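Local atomic coordinates of whirlin (Mus musculus, PDB entry 6FDD), a protein that takes part in hearing and vision as a member of the USH2 complex and is needed to elongate and maintain hair-cell stereocilia. Residues I41-M46 with L75-H80; H19-Q24 with H57-L62. All blocks are in the same frame, centred on the assembly; numbering follows the deposited sequence.

Interaction 1. Residues I41-M46 with L75-H80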
ATOM      1  N   ILE A  41       7.513  -6.538  -8.996  1.00 18.14           N
ATOM      2  CA  ILE A  41       6.136  -7.046  -8.871  1.00 16.09           C
ATOM      3  C   ILE A  41       5.132  -6.066  -9.494  1.00 19.27           C
ATOM      4  O   ILE A  41       5.361  -4.858  -9.505  1.00 19.68           O
ATOM      5  CB  ILE A  41       5.774  -7.392  -7.383  1.00 17.23           C
ATOM      6  CG1 ILE A  41       5.674  -6.136  -6.495  1.00 17.38           C
ATOM      7  CG2 ILE A  41       6.774  -8.446  -6.797  1.00 19.10           C
ATOM      8  CD1 ILE A  41       5.238  -6.376  -5.002  1.00 21.42           C
ATOM      9  N   SER A  42       4.023  -6.605 -10.001  1.00 16.71           N
ATOM     10  CA  SER A  42       2.934  -5.802 -10.562  1.00 16.21           C
ATOM     11  C   SER A  42       2.202  -5.047  -9.455  1.00 19.00           C
ATOM     12  O   SER A  42       2.279  -5.424  -8.291  1.00 18.09           O
ATOM     13  CB  SER A  42       1.933  -6.714 -11.272  1.00 20.43           C
ATOM     14  OG  SER A  42       1.262  -7.526 -10.323  1.00 22.71           O
ATOM     15  N   VAL A  43       1.422  -4.004  -9.834  1.00 17.81           N
ATOM     16  CA  VAL A  43       0.587  -3.280  -8.869  1.00 16.92           C
ATOM     17  C   VAL A  43      -0.400  -4.279  -8.177  1.00 19.12           C
ATOM     18  O   VAL A  43      -0.661  -4.147  -6.989  1.00 17.92           O
ATOM     19  CB  VAL A  43      -0.149  -2.059  -9.514  1.00 20.18           C
ATOM     20  CG1 VAL A  43      -1.154  -2.491 -10.587  1.00 19.30           C
ATOM     21  CG2 VAL A  43      -0.808  -1.190  -8.452  1.00 19.86           C
ATOM     22  N   GLU A  44      -0.897  -5.285  -8.924  1.00 17.52           N
ATOM     23  CA  GLU A  44      -1.828  -6.281  -8.375  1.00 17.75           C
ATOM     24  C   GLU A  44      -1.154  -7.167  -7.344  1.00 19.64           C
ATOM     25  O   GLU A  44      -1.729  -7.398  -6.282  1.00 18.64           O
ATOM     26  CB  GLU A  44      -2.442  -7.149  -9.484  1.00 19.24           C
ATOM     27  CG  GLU A  44      -3.346  -6.386 -10.439  1.00 22.88           C
ATOM     28  CD  GLU A  44      -2.646  -5.750 -11.625  1.00 34.02           C
ATOM     29  OE1 GLU A  44      -1.427  -5.985 -11.807  1.00 28.03           O
ATOM     30  OE2 GLU A  44      -3.340  -5.080 -12.417  1.00 33.81           O
ATOM     31  N   ALA A  45       0.073  -7.655  -7.634  1.00 19.35           N
ATOM     32  CA  ALA A  45       0.801  -8.493  -6.667  1.00 19.02           C
ATOM     33  C   ALA A  45       1.055  -7.677  -5.389  1.00 21.05           C
ATOM     34  O   ALA A  45       0.905  -8.200  -4.274  1.00 19.83           O
ATOM     35  CB  ALA A  45       2.097  -9.000  -7.269  1.00 19.36           C
HETATM   36  N   MSE A  46       1.370  -6.377  -5.553  1.00 17.10           N
HETATM   37  CA  MSE A  46       1.601  -5.494  -4.408  0.75 16.10           C
HETATM   38  C   MSE A  46       0.327  -5.334  -3.574  1.00 19.66           C
HETATM   39  O   MSE A  46       0.372  -5.420  -2.334  1.00 19.01           O
HETATM   40  CB  MSE A  46       2.127  -4.123  -4.884  0.75 17.67           C
HETATM   41  CG  MSE A  46       2.624  -3.252  -3.735  0.75 23.98           C
HETATM   42 SE   MSE A  46       2.419  -1.364  -4.161  0.75 32.22          SE
HETATM   43  CE  MSE A  46       0.426  -1.255  -4.227  0.75 28.79           C
ATOM     44  N   LEU A  75      -3.079   3.520 -11.825  1.00 25.54           N
ATOM     45  CA  LEU A  75      -4.215   3.899 -10.977  1.00 26.03           C
ATOM     46  C   LEU A  75      -5.498   3.120 -11.268  1.00 26.56           C
ATOM     47  O   LEU A  75      -6.141   2.674 -10.324  1.00 24.93           O
ATOM     48  CB  LEU A  75      -4.486   5.419 -10.997  1.00 26.27           C
ATOM     49  CG  LEU A  75      -3.486   6.252 -10.203  1.00 32.56           C
ATOM     50  CD1 LEU A  75      -3.636   7.734 -10.513  1.00 33.26           C
ATOM     51  CD2 LEU A  75      -3.646   6.026  -8.701  1.00 36.30           C
ATOM     52  N   ASP A  76      -5.840   2.919 -12.547  1.00 25.30           N
ATOM     53  CA  ASP A  76      -7.061   2.183 -12.908  1.00 25.40           C
ATOM     54  C   ASP A  76      -6.973   0.721 -12.464  1.00 26.37           C
ATOM     55  O   ASP A  76      -7.937   0.214 -11.892  1.00 25.15           O
ATOM     56  CB  ASP A  76      -7.367   2.296 -14.408  1.00 27.94           C
ATOM     57  CG  ASP A  76      -7.733   3.695 -14.887  1.00 36.81           C
ATOM     58  OD1 ASP A  76      -8.031   4.566 -14.034  1.00 36.16           O
ATOM     59  OD2 ASP A  76      -7.727   3.916 -16.113  1.00 45.06           O
ATOM     60  N   ARG A  77      -5.798   0.073 -12.661  1.00 21.88           N
ATOM     61  CA  ARG A  77      -5.588  -1.302 -12.190  1.00 22.14           C
ATOM     62  C   ARG A  77      -5.678  -1.363 -10.660  1.00 24.44           C
ATOM     63  O   ARG A  77      -6.361  -2.239 -10.120  1.00 23.50           O
ATOM     64  CB  ARG A  77      -4.258  -1.849 -12.699  1.00 20.82           C
ATOM     65  CG  ARG A  77      -4.312  -2.255 -14.169  1.00 25.23           C
ATOM     66  CD  ARG A  77      -2.938  -2.317 -14.796  1.00 33.74           C
ATOM     67  NE  ARG A  77      -2.109  -3.343 -14.158  1.00 33.89           N
ATOM     68  CZ  ARG A  77      -0.827  -3.558 -14.423  1.00 43.12           C
ATOM     69  NH1 ARG A  77      -0.194  -2.822 -15.331  1.00 31.14           N
ATOM     70  NH2 ARG A  77      -0.165  -4.511 -13.783  1.00 28.64           N
ATOM     71  N   PHE A  78      -5.061  -0.383  -9.958  1.00 21.50           N
ATOM     72  CA  PHE A  78      -5.120  -0.307  -8.495  1.00 20.33           C
ATOM     73  C   PHE A  78      -6.578  -0.203  -8.010  1.00 26.30           C
ATOM     74  O   PHE A  78      -7.000  -0.980  -7.143  1.00 24.87           O
ATOM     75  CB  PHE A  78      -4.274   0.883  -7.984  1.00 20.77           C
ATOM     76  CG  PHE A  78      -4.210   1.042  -6.479  1.00 20.94           C
ATOM     77  CD1 PHE A  78      -5.165   1.786  -5.798  1.00 22.94           C
ATOM     78  CD2 PHE A  78      -3.175   0.466  -5.744  1.00 22.87           C
ATOM     79  CE1 PHE A  78      -5.100   1.940  -4.411  1.00 24.39           C
ATOM     80  CE2 PHE A  78      -3.097   0.640  -4.359  1.00 24.15           C
ATOM     81  CZ  PHE A  78      -4.060   1.369  -3.700  1.00 22.87           C
ATOM     82  N   ASP A  79      -7.352   0.738  -8.592  1.00 22.90           N
ATOM     83  CA  ASP A  79      -8.759   0.980  -8.252  1.00 23.11           C
ATOM     84  C   ASP A  79      -9.648  -0.230  -8.557  1.00 26.24           C
ATOM     85  O   ASP A  79     -10.632  -0.443  -7.866  1.00 26.31           O
ATOM     86  CB  ASP A  79      -9.285   2.225  -8.987  1.00 24.57           C
ATOM     87  CG  ASP A  79      -8.676   3.531  -8.505  1.00 32.77           C
ATOM     88  OD1 ASP A  79      -8.090   3.543  -7.393  1.00 29.60           O
ATOM     89  OD2 ASP A  79      -8.794   4.546  -9.233  1.00 39.19           O
ATOM     90  N   HIS A  80      -9.276  -1.037  -9.560  1.00 23.29           N
ATOM     91  CA  HIS A  80     -10.050  -2.226  -9.906  1.00 23.09           C
ATOM     92  C   HIS A  80     -10.019  -3.285  -8.786  1.00 27.20           C
ATOM     93  O   HIS A  80     -10.978  -4.052  -8.654  1.00 23.58           O
ATOM     94  CB  HIS A  80      -9.598  -2.801 -11.246  1.00 24.07           C
ATOM     95  CG  HIS A  80     -10.587  -3.736 -11.882  1.00 27.67           C
ATOM     96  ND1 HIS A  80     -11.924  -3.375 -12.065  1.00 29.43           N
ATOM     97  CD2 HIS A  80     -10.399  -4.977 -12.387  1.00 28.73           C
ATOM     98  CE1 HIS A  80     -12.498  -4.410 -12.660  1.00 28.04           C
ATOM     99  NE2 HIS A  80     -11.622  -5.392 -12.887  1.00 28.03           N
TER
HETATM  100  O   HOH W   1      -5.782  -4.513 -11.313  1.00 47.71           O
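R77, on helix 75-81, reaches over to the first turn of helix 43-53 and there grips E44 side-on through NE and NH2. Its CB lies 3.4 Å from E44 OE2 and also against V43 CG1. With CG anti to the carbonyl carbon, the chain runs on past OE2, close to both CG and CD, before it bends at chi3 (63°). That bend turns the guanidinium alongside the carboxylate: the two planes are 14° apart, nearly coplanar. R77 NE donates to E44 OE2 at 2.8 Å, and R77 NH2 to E44 OE1 at the same 2.8 Å. Both bonds are almost straight, lie close to the guanidinium plane and use the syn lone pairs of the oxygens. V43 CG1 lies over one face of the guanidinium, and S42 CB is at its edge near NH2; NH1 makes a long, weak ion pair with D74.

E44 is itself bent at chi2 (88°), and its OE2 also accepts from a water that donates to the carbonyl O of R77 as well. S42 is the N-cap of helix 43-53, its OG accepting from A45 N at 2.9 Å. Beneath the polar layer, V43 CG2 meets the edge of the F78 ring at CD2, 4.0 Å away. The selenomethionine M46 brings its CE to F78 CE2, also at the edge. V66 of helix 62-67 touches both M46 and F78, while Y36 of helix 23-37 packs on V43 and M46, so the apolar layer continues into the core of this helical HHD2 domain. A two-pronged, coplanar ion pair beside a buried apolar layer would favour a defined direction as well as distance for the R77 side chain, with the charges of E44 and R77 probably offsetting each other.

Interaction 2. Residues H19-Q24 with H57-L62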
ATOM      1  N   HIS A  19       1.558   5.507  12.950  1.00 42.62           N
ATOM      2  CA  HIS A  19       0.449   5.504  13.908  1.00 43.65           C
ATOM      3  C   HIS A  19      -0.362   4.192  13.912  1.00 43.93           C
ATOM      4  O   HIS A  19      -0.815   3.763  14.970  1.00 44.11           O
ATOM      5  CB  HIS A  19      -0.476   6.719  13.642  1.00 45.86           C
ATOM      6  CG  HIS A  19      -1.765   6.712  14.410  1.00 50.45           C
ATOM      7  ND1 HIS A  19      -2.993   6.724  13.760  1.00 52.85           N
ATOM      8  CD2 HIS A  19      -1.980   6.665  15.748  1.00 52.96           C
ATOM      9  CE1 HIS A  19      -3.908   6.696  14.718  1.00 52.60           C
ATOM     10  NE2 HIS A  19      -3.347   6.664  15.932  1.00 52.98           N
ATOM     11  N   LEU A  20      -0.556   3.569  12.741  1.00 37.45           N
ATOM     12  CA  LEU A  20      -1.396   2.374  12.607  1.00 36.39           C
ATOM     13  C   LEU A  20      -0.666   1.023  12.602  1.00 36.19           C
ATOM     14  O   LEU A  20      -1.297   0.001  12.877  1.00 35.57           O
ATOM     15  CB  LEU A  20      -2.261   2.493  11.336  1.00 36.46           C
ATOM     16  CG  LEU A  20      -3.237   3.693  11.274  1.00 41.40           C
ATOM     17  CD1 LEU A  20      -3.791   3.883   9.886  1.00 41.56           C
ATOM     18  CD2 LEU A  20      -4.369   3.548  12.279  1.00 44.60           C
ATOM     19  N   LEU A  21       0.635   1.009  12.275  1.00 29.33           N
ATOM     20  CA  LEU A  21       1.406  -0.232  12.176  1.00 28.43           C
ATOM     21  C   LEU A  21       2.572  -0.315  13.149  1.00 33.02           C
ATOM     22  O   LEU A  21       3.163   0.713  13.498  1.00 33.69           O
ATOM     23  CB  LEU A  21       1.972  -0.366  10.744  1.00 27.88           C
ATOM     24  CG  LEU A  21       1.008  -0.290   9.547  1.00 31.52           C
ATOM     25  CD1 LEU A  21       1.783  -0.336   8.237  1.00 30.94           C
ATOM     26  CD2 LEU A  21      -0.028  -1.416   9.588  1.00 31.31           C
ATOM     27  N   THR A  22       2.973  -1.555  13.510  1.00 28.66           N
ATOM     28  CA  THR A  22       4.172  -1.798  14.332  1.00 27.24           C
ATOM     29  C   THR A  22       5.372  -1.535  13.408  1.00 27.34           C
ATOM     30  O   THR A  22       5.181  -1.469  12.184  1.00 25.68           O
ATOM     31  CB  THR A  22       4.220  -3.269  14.796  1.00 33.24           C
ATOM     32  OG1 THR A  22       4.385  -4.123  13.654  1.00 29.63           O
ATOM     33  CG2 THR A  22       2.985  -3.683  15.620  1.00 33.95           C
ATOM     34  N   GLU A  23       6.600  -1.463  13.959  1.00 23.59           N
ATOM     35  CA  GLU A  23       7.808  -1.281  13.147  1.00 23.57           C
ATOM     36  C   GLU A  23       7.918  -2.417  12.110  1.00 25.22           C
ATOM     37  O   GLU A  23       8.222  -2.148  10.950  1.00 25.05           O
ATOM     38  CB  GLU A  23       9.074  -1.224  14.026  1.00 25.12           C
ATOM     39  CG  GLU A  23      10.358  -0.961  13.248  1.00 35.24           C
ATOM     40  CD  GLU A  23      11.044  -2.145  12.582  1.00 55.38           C
ATOM     41  OE1 GLU A  23      10.877  -3.285  13.070  1.00 53.66           O
ATOM     42  OE2 GLU A  23      11.750  -1.928  11.569  1.00 44.24           O
ATOM     43  N   GLN A  24       7.659  -3.669  12.539  1.00 22.31           N
ATOM     44  CA  GLN A  24       7.752  -4.841  11.655  1.00 22.15           C
ATOM     45  C   GLN A  24       6.713  -4.809  10.527  1.00 25.00           C
ATOM     46  O   GLN A  24       7.052  -5.114   9.383  1.00 25.14           O
ATOM     47  CB  GLN A  24       7.709  -6.150  12.464  1.00 23.10           C
ATOM     48  CG  GLN A  24       8.983  -6.344  13.311  1.00 28.42           C
ATOM     49  CD  GLN A  24      10.171  -6.806  12.491  1.00 43.48           C
ATOM     50  OE1 GLN A  24      10.286  -7.977  12.150  1.00 35.79           O
ATOM     51  NE2 GLN A  24      11.078  -5.908  12.129  1.00 32.93           N
ATOM     52  N   HIS A  57      -9.840  -2.700  10.194  1.00 34.23           N
ATOM     53  CA  HIS A  57     -10.541  -1.609   9.506  1.00 34.81           C
ATOM     54  C   HIS A  57      -9.636  -0.360   9.419  1.00 36.22           C
ATOM     55  O   HIS A  57      -9.483   0.201   8.331  1.00 34.70           O
ATOM     56  CB  HIS A  57     -11.863  -1.291  10.232  1.00 36.34           C
ATOM     57  CG  HIS A  57     -12.692  -0.257   9.544  1.00 40.26           C
ATOM     58  ND1 HIS A  57     -13.493  -0.573   8.456  1.00 42.45           N
ATOM     59  CD2 HIS A  57     -12.805   1.068   9.801  1.00 42.59           C
ATOM     60  CE1 HIS A  57     -14.067   0.565   8.088  1.00 42.06           C
ATOM     61  NE2 HIS A  57     -13.691   1.578   8.875  1.00 42.45           N
ATOM     62  N   ALA A  58      -8.994   0.022  10.546  1.00 32.58           N
ATOM     63  CA  ALA A  58      -8.089   1.173  10.595  1.00 32.50           C
ATOM     64  C   ALA A  58      -6.899   0.981   9.649  1.00 34.67           C
ATOM     65  O   ALA A  58      -6.501   1.929   8.982  1.00 34.00           O
ATOM     66  CB  ALA A  58      -7.597   1.409  12.017  1.00 33.44           C
ATOM     67  N   LYS A  59      -6.345  -0.251   9.567  1.00 29.66           N
ATOM     68  CA  LYS A  59      -5.203  -0.518   8.680  1.00 28.07           C
ATOM     69  C   LYS A  59      -5.567  -0.397   7.217  1.00 29.14           C
ATOM     70  O   LYS A  59      -4.747   0.089   6.442  1.00 28.04           O
ATOM     71  CB  LYS A  59      -4.556  -1.875   8.983  1.00 28.95           C
ATOM     72  CG  LYS A  59      -3.760  -1.896  10.281  1.00 24.51           C
ATOM     73  CD  LYS A  59      -3.301  -3.303  10.594  1.00 26.59           C
ATOM     74  CE  LYS A  59      -2.851  -3.425  12.029  1.00 30.12           C
ATOM     75  NZ  LYS A  59      -2.450  -4.821  12.363  1.00 29.62           N
ATOM     76  N   PHE A  60      -6.805  -0.799   6.836  1.00 27.54           N
ATOM     77  CA  PHE A  60      -7.300  -0.702   5.462  1.00 27.67           C
ATOM     78  C   PHE A  60      -7.236   0.751   4.940  1.00 29.31           C
ATOM     79  O   PHE A  60      -6.960   0.951   3.755  1.00 27.65           O
ATOM     80  CB  PHE A  60      -8.721  -1.294   5.307  1.00 30.32           C
ATOM     81  CG  PHE A  60      -9.237  -1.268   3.877  1.00 33.53           C
ATOM     82  CD1 PHE A  60      -8.852  -2.242   2.961  1.00 38.11           C
ATOM     83  CD2 PHE A  60     -10.068  -0.241   3.436  1.00 36.83           C
ATOM     84  CE1 PHE A  60      -9.310  -2.203   1.635  1.00 39.46           C
ATOM     85  CE2 PHE A  60     -10.513  -0.196   2.107  1.00 40.26           C
ATOM     86  CZ  PHE A  60     -10.131  -1.179   1.218  1.00 38.79           C
ATOM     87  N   SER A  61      -7.441   1.749   5.833  1.00 26.97           N
ATOM     88  CA  SER A  61      -7.367   3.179   5.474  1.00 27.65           C
ATOM     89  C   SER A  61      -6.016   3.585   4.858  1.00 31.24           C
ATOM     90  O   SER A  61      -5.955   4.558   4.099  1.00 29.90           O
ATOM     91  CB  SER A  61      -7.710   4.063   6.673  1.00 30.92           C
ATOM     92  OG  SER A  61      -6.615   4.178   7.560  1.00 40.26           O
ATOM     93  N   LEU A  62      -4.939   2.817   5.143  1.00 27.67           N
ATOM     94  CA  LEU A  62      -3.622   3.098   4.555  1.00 27.20           C
ATOM     95  C   LEU A  62      -3.580   2.943   3.036  1.00 29.22           C
ATOM     96  O   LEU A  62      -2.772   3.610   2.401  1.00 26.99           O
ATOM     97  CB  LEU A  62      -2.509   2.257   5.205  1.00 27.60           C
ATOM     98  CG  LEU A  62      -2.116   2.656   6.618  1.00 32.91           C
ATOM     99  CD1 LEU A  62      -1.299   1.574   7.260  1.00 33.15           C
ATOM    100  CD2 LEU A  62      -1.310   3.965   6.619  1.00 36.17           C
TER
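L20, the last residue of helix 11-20, and L21, the first beyond it, pack against the short 57-60 helical turn and L62 just beyond it. In the tight part L21 and L62, both buried, meet tip to tip, with CG of L21 3.7 Å from CD1 of L62, while L21 CD2 rests on the aliphatic chain of K59 at CG (3.8 Å). L20 CD1 also packs on L62 CG, 3.9 Å away, and sits 3.5 Å from A58 O, near S61 OG as well. That carbonyl is occupied by the S61 hydroxyl, which donates to A58 O at 2.7 Å, so a polar pair borders the leucine methyl. L54 and M29 touch both L21 and L62, enclosing this pair between helix 23-37 and the loop before the turn. An alanine in place of L21 would remove CG and both methyls, and is likely to loosen the packing around L62 and the K59 chain.

Toward the exposed A58 the contact thins to a single methyl touch, L20 CD2 to A58 CB at 3.9 Å. K59 runs extended past L21, carrying NZ to N55 OD1 and to a salt bridge with E25. The contact thus rests on apolar packing across the segments, with the lysine's charge met beyond it.

From the N terminus, the chain passes through helix 11-20 into 19-24, which spans its end, the short break and the start of helix 23-37, and forms the first half of interaction 2; it then follows helix 23-37 to residues 41-46, where interaction 1 begins. Helix 43-53 leads to 57-62, which returns to 19-24 and closes the loop of interaction 2; helix 62-67 and the loop after it then carry the chain to 75-80, closing interaction 1. The segments alternate, so the two loops cross rather than nest. Their centres lie about 20 Å apart, on opposite sides of the chain's centre, and they do not touch. Interaction 2 ties the 11-20/23-37 junction to the 57-60 turn; interaction 1 joins helix 43-53 to helix 75-81.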